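Local coordinates for putative glutathione-regulated potassium-efflux system protein KefB (Vibrio parahaemolyticus RIMD 2210633, PDB 3C85) that is the TrkA-type, nucleotide-binding domain of a probable potassium-efflux antiporter; it binds AMP and probably takes part in controlling ion transport, at residues E74-Q77 with Q78-E82; H170-Q174 with L175-F179. All coordinates share one frame; numbering follows the deposited sequence.

Contact 1 of 2, residues E74-Q77 with Q78-E82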
loop_
_atom_site.group_PDB
_atom_site.type_symbol
_atom_site.label_atom_id
_atom_site.label_comp_id
_atom_site.label_asym_id
_atom_site.label_seq_id
_atom_site.Cartn_x
_atom_site.Cartn_y
_atom_site.Cartn_z
ATOM N N GLU A 74 10.112 13.183 18.290
ATOM C CA GLU A 74 10.983 12.015 18.480
ATOM C C GLU A 74 11.060 11.186 17.181
ATOM O O GLU A 74 12.144 10.707 16.817
ATOM C CB GLU A 74 10.619 11.183 19.738
ATOM C CG GLU A 74 9.500 10.155 19.565
ATOM C CD GLU A 74 9.959 8.827 18.883
ATOM O OE1 GLU A 74 11.110 8.374 19.109
ATOM O OE2 GLU A 74 9.153 8.235 18.127
ATOM N N ALA A 75 9.942 11.073 16.443
ATOM C CA ALA A 75 9.969 10.368 15.146
ATOM C C ALA A 75 10.819 11.115 14.126
ATOM O O ALA A 75 11.509 10.496 13.306
ATOM C CB ALA A 75 8.555 10.134 14.590
ATOM N N ALA A 76 10.755 12.446 14.162
ATOM C CA ALA A 76 11.557 13.249 13.225
ATOM C C ALA A 76 13.054 13.074 13.525
ATOM O O ALA A 76 13.855 12.892 12.608
ATOM C CB ALA A 76 11.143 14.729 13.244
ATOM N N GLN A 77 13.426 13.122 14.805
ATOM C CA GLN A 77 14.810 12.852 15.211
ATOM C C GLN A 77 15.259 11.441 14.805
ATOM O O GLN A 77 16.382 11.246 14.309
ATOM C CB GLN A 77 14.941 13.030 16.734
ATOM C CG GLN A 77 16.372 13.124 17.245
ATOM C CD GLN A 77 16.457 12.935 18.754
ATOM O OE1 GLN A 77 15.489 12.505 19.393
ATOM N NE2 GLN A 77 17.628 13.215 19.328
ATOM N N GLN A 78 14.392 10.450 15.025
ATOM C CA GLN A 78 14.733 9.080 14.621
ATOM C C GLN A 78 14.967 9.015 13.099
ATOM O O GLN A 78 15.977 8.474 12.672
ATOM C CB GLN A 78 13.684 8.077 15.129
ATOM C CG GLN A 78 13.922 6.629 14.745
ATOM C CD GLN A 78 15.219 6.053 15.289
ATOM O OE1 GLN A 78 15.647 6.382 16.412
ATOM N NE2 GLN A 78 15.856 5.177 14.499
ATOM N N HIS A 79 14.087 9.629 12.292
ATOM C CA HIS A 79 14.338 9.727 10.845
ATOM C C HIS A 79 15.678 10.377 10.489
ATOM O O HIS A 79 16.402 9.880 9.604
ATOM C CB HIS A 79 13.223 10.512 10.151
ATOM C CG HIS A 79 11.991 9.714 9.904
ATOM N ND1 HIS A 79 12.000 8.538 9.185
ATOM C CD2 HIS A 79 10.693 9.953 10.222
ATOM C CE1 HIS A 79 10.771 8.062 9.106
ATOM N NE2 HIS A 79 9.955 8.912 9.711
ATOM N N ARG A 80 16.007 11.490 11.156
ATOM C CA ARG A 80 17.320 12.125 10.911
ATOM C C ARG A 80 18.517 11.215 11.304
ATOM O O ARG A 80 19.506 11.160 10.567
ATOM C CB ARG A 80 17.412 13.506 11.577
ATOM C CG ARG A 80 16.460 14.535 10.989
ATOM C CD ARG A 80 16.690 15.928 11.592
ATOM N NE ARG A 80 16.463 15.974 13.039
ATOM C CZ ARG A 80 15.304 16.294 13.612
ATOM N NH1 ARG A 80 14.232 16.564 12.871
ATOM N NH2 ARG A 80 15.214 16.324 14.940
ATOM N N SER A 81 18.401 10.441 12.390
ATOM C CA SER A 81 19.486 9.517 12.777
ATOM C C SER A 81 19.655 8.418 11.734
ATOM O O SER A 81 20.743 7.849 11.623
ATOM C CB SER A 81 19.252 8.883 14.161
ATOM O OG SER A 81 18.267 7.859 14.051
ATOM N N GLU A 82 18.588 8.158 10.966
ATOM C CA GLU A 82 18.592 7.193 9.869
ATOM C C GLU A 82 18.988 7.823 8.505
ATOM O O GLU A 82 18.978 7.144 7.492
ATOM C CB GLU A 82 17.244 6.440 9.785
ATOM C CG GLU A 82 16.992 5.482 10.961
ATOM C CD GLU A 82 15.534 4.970 11.099
ATOM O OE1 GLU A 82 14.699 5.084 10.177
ATOM O OE2 GLU A 82 15.212 4.439 12.164
#
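Arg80 lies back along its own helix over Ala76 and Gln77, one turn earlier. Its chain bends at chi3 (-61°), which brings the flat guanidinium over the backbone: one face looks onto Gln77 CA and Ala76 O, and at its rim NH1 stands 3.6 Å from Ala76 CB. Gln77 runs across Arg80 at about a right angle, with its amide plane turned 34° from the guanidinium; Arg80 NH2 passes 3.8 Å from Gln77 CB. The long aliphatic part of arginine suits this exposed flank, while Arg80 NH1 is hydrogen-bonded to Val86 O on strand 86-88. Ala76, with only a methyl group, fits under Arg80 and against Val86 and Ser88. His79 sets CD2 3.2 Å from Ala75 O, approaching obliquely, and its NE2 is hydrogen-bonded to Met47 O, so this buried ring has a polar partner. The same Ala75 O takes the backbone N of His79 at 2.9 Å, one of four consecutive i to i+4 bonds. Toward the helix end, Ser81 OG gives its proton to Gln78 O at 2.7 Å, in the carbonyl plane on a lone pair. Gln78 NE2 is hydrogen-bonded to Glu82 OE2, met on its anti side but out of the carboxylate plane. This is the helix of a beta-alpha-beta crossover between strands 66-70 and 86-88 of the Rossmann-type TrkA-N domain; Ala75 packs beside Glu70 and Arg72, which bind AMP in this protein, although none is bound to this chain.

Contact 2 of 2, residues H170-Q174 with L175-F179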
loop_
_atom_site.group_PDB
_atom_site.type_symbol
_atom_site.label_atom_id
_atom_site.label_comp_id
_atom_site.label_asym_id
_atom_site.label_seq_id
_atom_site.Cartn_x
_atom_site.Cartn_y
_atom_site.Cartn_z
ATOM N N HIS A 170 6.402 -6.919 -4.431
ATOM C CA HIS A 170 7.492 -7.345 -3.620
ATOM C C HIS A 170 7.583 -8.834 -3.348
ATOM O O HIS A 170 8.644 -9.359 -3.252
ATOM C CB HIS A 170 7.593 -6.524 -2.366
ATOM C CG HIS A 170 7.854 -5.072 -2.627
ATOM N ND1 HIS A 170 7.142 -4.067 -2.024
ATOM C CD2 HIS A 170 8.746 -4.462 -3.434
ATOM C CE1 HIS A 170 7.592 -2.904 -2.438
ATOM N NE2 HIS A 170 8.568 -3.116 -3.289
ATOM N N VAL A 171 6.443 -9.485 -3.245
ATOM C CA VAL A 171 6.415 -10.944 -3.086
ATOM C C VAL A 171 7.050 -11.556 -4.330
ATOM O O VAL A 171 7.892 -12.432 -4.217
ATOM C CB VAL A 171 4.973 -11.496 -2.887
ATOM C CG1 VAL A 171 4.908 -13.020 -2.914
ATOM C CG2 VAL A 171 4.410 -11.018 -1.577
ATOM N N CYS A 172 6.670 -11.101 -5.513
ATOM C CA CYS A 172 7.212 -11.709 -6.706
ATOM C C CYS A 172 8.712 -11.474 -6.760
ATOM O O CYS A 172 9.491 -12.396 -7.064
ATOM C CB CYS A 172 6.498 -11.209 -7.963
ATOM S SG CYS A 172 4.826 -11.762 -7.994
ATOM N N LYS A 173 9.129 -10.261 -6.404
ATOM C CA LYS A 173 10.543 -9.951 -6.476
ATOM C C LYS A 173 11.369 -10.732 -5.449
ATOM O O LYS A 173 12.436 -11.224 -5.776
ATOM C CB LYS A 173 10.768 -8.446 -6.361
ATOM C CG LYS A 173 10.109 -7.642 -7.506
ATOM C CD LYS A 173 10.278 -6.137 -7.287
ATOM C CE LYS A 173 10.664 -5.393 -8.552
ATOM N NZ LYS A 173 12.086 -4.869 -8.464
ATOM N N GLN A 174 10.883 -10.823 -4.212
ATOM C CA GLN A 174 11.575 -11.582 -3.179
ATOM C C GLN A 174 11.558 -13.056 -3.545
ATOM O O GLN A 174 12.615 -13.665 -3.736
ATOM C CB GLN A 174 10.937 -11.389 -1.788
ATOM C CG GLN A 174 11.669 -12.163 -0.667
ATOM C CD GLN A 174 11.173 -11.842 0.737
ATOM O OE1 GLN A 174 11.282 -12.662 1.645
ATOM N NE2 GLN A 174 10.620 -10.652 0.916
ATOM N N LEU A 175 10.348 -13.603 -3.686
ATOM C CA LEU A 175 10.148 -15.047 -3.754
ATOM C C LEU A 175 10.390 -15.686 -5.128
ATOM O O LEU A 175 10.626 -16.894 -5.207
ATOM C CB LEU A 175 8.776 -15.434 -3.180
ATOM C CG LEU A 175 8.536 -15.094 -1.693
ATOM C CD1 LEU A 175 7.225 -15.711 -1.219
ATOM C CD2 LEU A 175 9.714 -15.448 -0.742
ATOM N N GLU A 176 10.352 -14.888 -6.191
ATOM C CA GLU A 176 10.513 -15.375 -7.578
ATOM C C GLU A 176 9.743 -16.695 -7.792
ATOM O O GLU A 176 10.351 -17.742 -8.079
ATOM C CB GLU A 176 12.001 -15.574 -7.946
ATOM C CG GLU A 176 12.902 -14.363 -7.674
ATOM C CD GLU A 176 14.379 -14.670 -7.844
ATOM O OE1 GLU A 176 14.792 -15.016 -8.976
ATOM O OE2 GLU A 176 15.129 -14.578 -6.834
ATOM N N PRO A 177 8.410 -16.660 -7.611
ATOM C CA PRO A 177 7.637 -17.870 -7.862
ATOM C C PRO A 177 7.692 -18.244 -9.354
ATOM O O PRO A 177 7.786 -17.356 -10.221
ATOM C CB PRO A 177 6.230 -17.482 -7.396
ATOM C CG PRO A 177 6.209 -15.959 -7.530
ATOM C CD PRO A 177 7.568 -15.520 -7.188
ATOM N N GLN A 178 7.654 -19.543 -9.637
ATOM C CA GLN A 178 7.720 -20.013 -11.010
ATOM C C GLN A 178 6.326 -20.361 -11.529
ATOM O O GLN A 178 5.867 -21.465 -11.352
ATOM C CB GLN A 178 8.666 -21.215 -11.115
ATOM C CG GLN A 178 10.153 -20.860 -10.846
ATOM C CD GLN A 178 11.133 -21.783 -11.568
ATOM O OE1 GLN A 178 12.309 -21.452 -11.718
ATOM N NE2 GLN A 178 10.646 -22.943 -12.027
ATOM N N PHE A 179 5.665 -19.412 -12.187
ATOM C CA PHE A 179 4.314 -19.622 -12.685
ATOM C C PHE A 179 4.274 -19.936 -14.173
ATOM O O PHE A 179 5.202 -19.591 -14.915
ATOM C CB PHE A 179 3.475 -18.369 -12.494
ATOM C CG PHE A 179 3.291 -17.962 -11.076
ATOM C CD1 PHE A 179 3.558 -16.667 -10.711
ATOM C CD2 PHE A 179 2.821 -18.858 -10.130
ATOM C CE1 PHE A 179 3.362 -16.228 -9.416
ATOM C CE2 PHE A 179 2.636 -18.450 -8.818
ATOM C CZ PHE A 179 2.914 -17.113 -8.462
#
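At the end of the last helix, Leu175 packs on Val171 and beside Gln174. Its CB rests 3.3 Å from Val171 O, the carbonyl that also accepts the backbone N of Leu175. CG, placed anti to its own carbonyl carbon (chi1 -62°), stays close to that oxygen at 3.7 Å, and there the chain forks. The CD1 branch meets Val171 CG1 at 3.9 Å, the two side chains crossing at a slant; the CD2 branch turns to Gln174, lying 3.8 Å from its CG. Gln174 runs side by side with Leu175 and points the same way, so the amide oxygen of this exposed glutamine passes the same methyl. A branched leucine suits this place because each methyl has a separate neighbour. Beyond it the helix stops: Glu176 N still bonds to Cys172 O at 2.8 Å, but the bond is far from straight, its N-H...O angle 137°, and Glu176 takes a positive phi of 42°. Pro177 has no N-H and so cannot continue the helical bonding; its CD packs 3.7 Å from Cys172 O, with CG near Cys172 SG. Phe157 of the second subunit packs on Val171, and Tyr62 of that subunit packs on Cys172 and meets the ring of Phe179 edge-to-face. Apolar contacts and one bent backbone bond thus finish the helix, with some of its apolar groups also facing the other subunit.

Contact 1 comes first along the chain, on helix 73-81, which links strands 66-70 and 86-88 of the parallel sheet; contact 2 follows at the end of helix 159-175, after the last strand, 155-158. The two share no helix. Their centres are about 32 Å apart and their nearest atoms about 16 Å, without touching. The centre of contact 1 lies about 16 Å from the centre of the chain, against strand 86-88 at one border of the sheet; that of contact 2 lies about 28 Å out, beyond the opposite border strand, against the second subunit. A helix beside AMP-binding residues and a subunit-facing C-terminal helix end thus lie well apart.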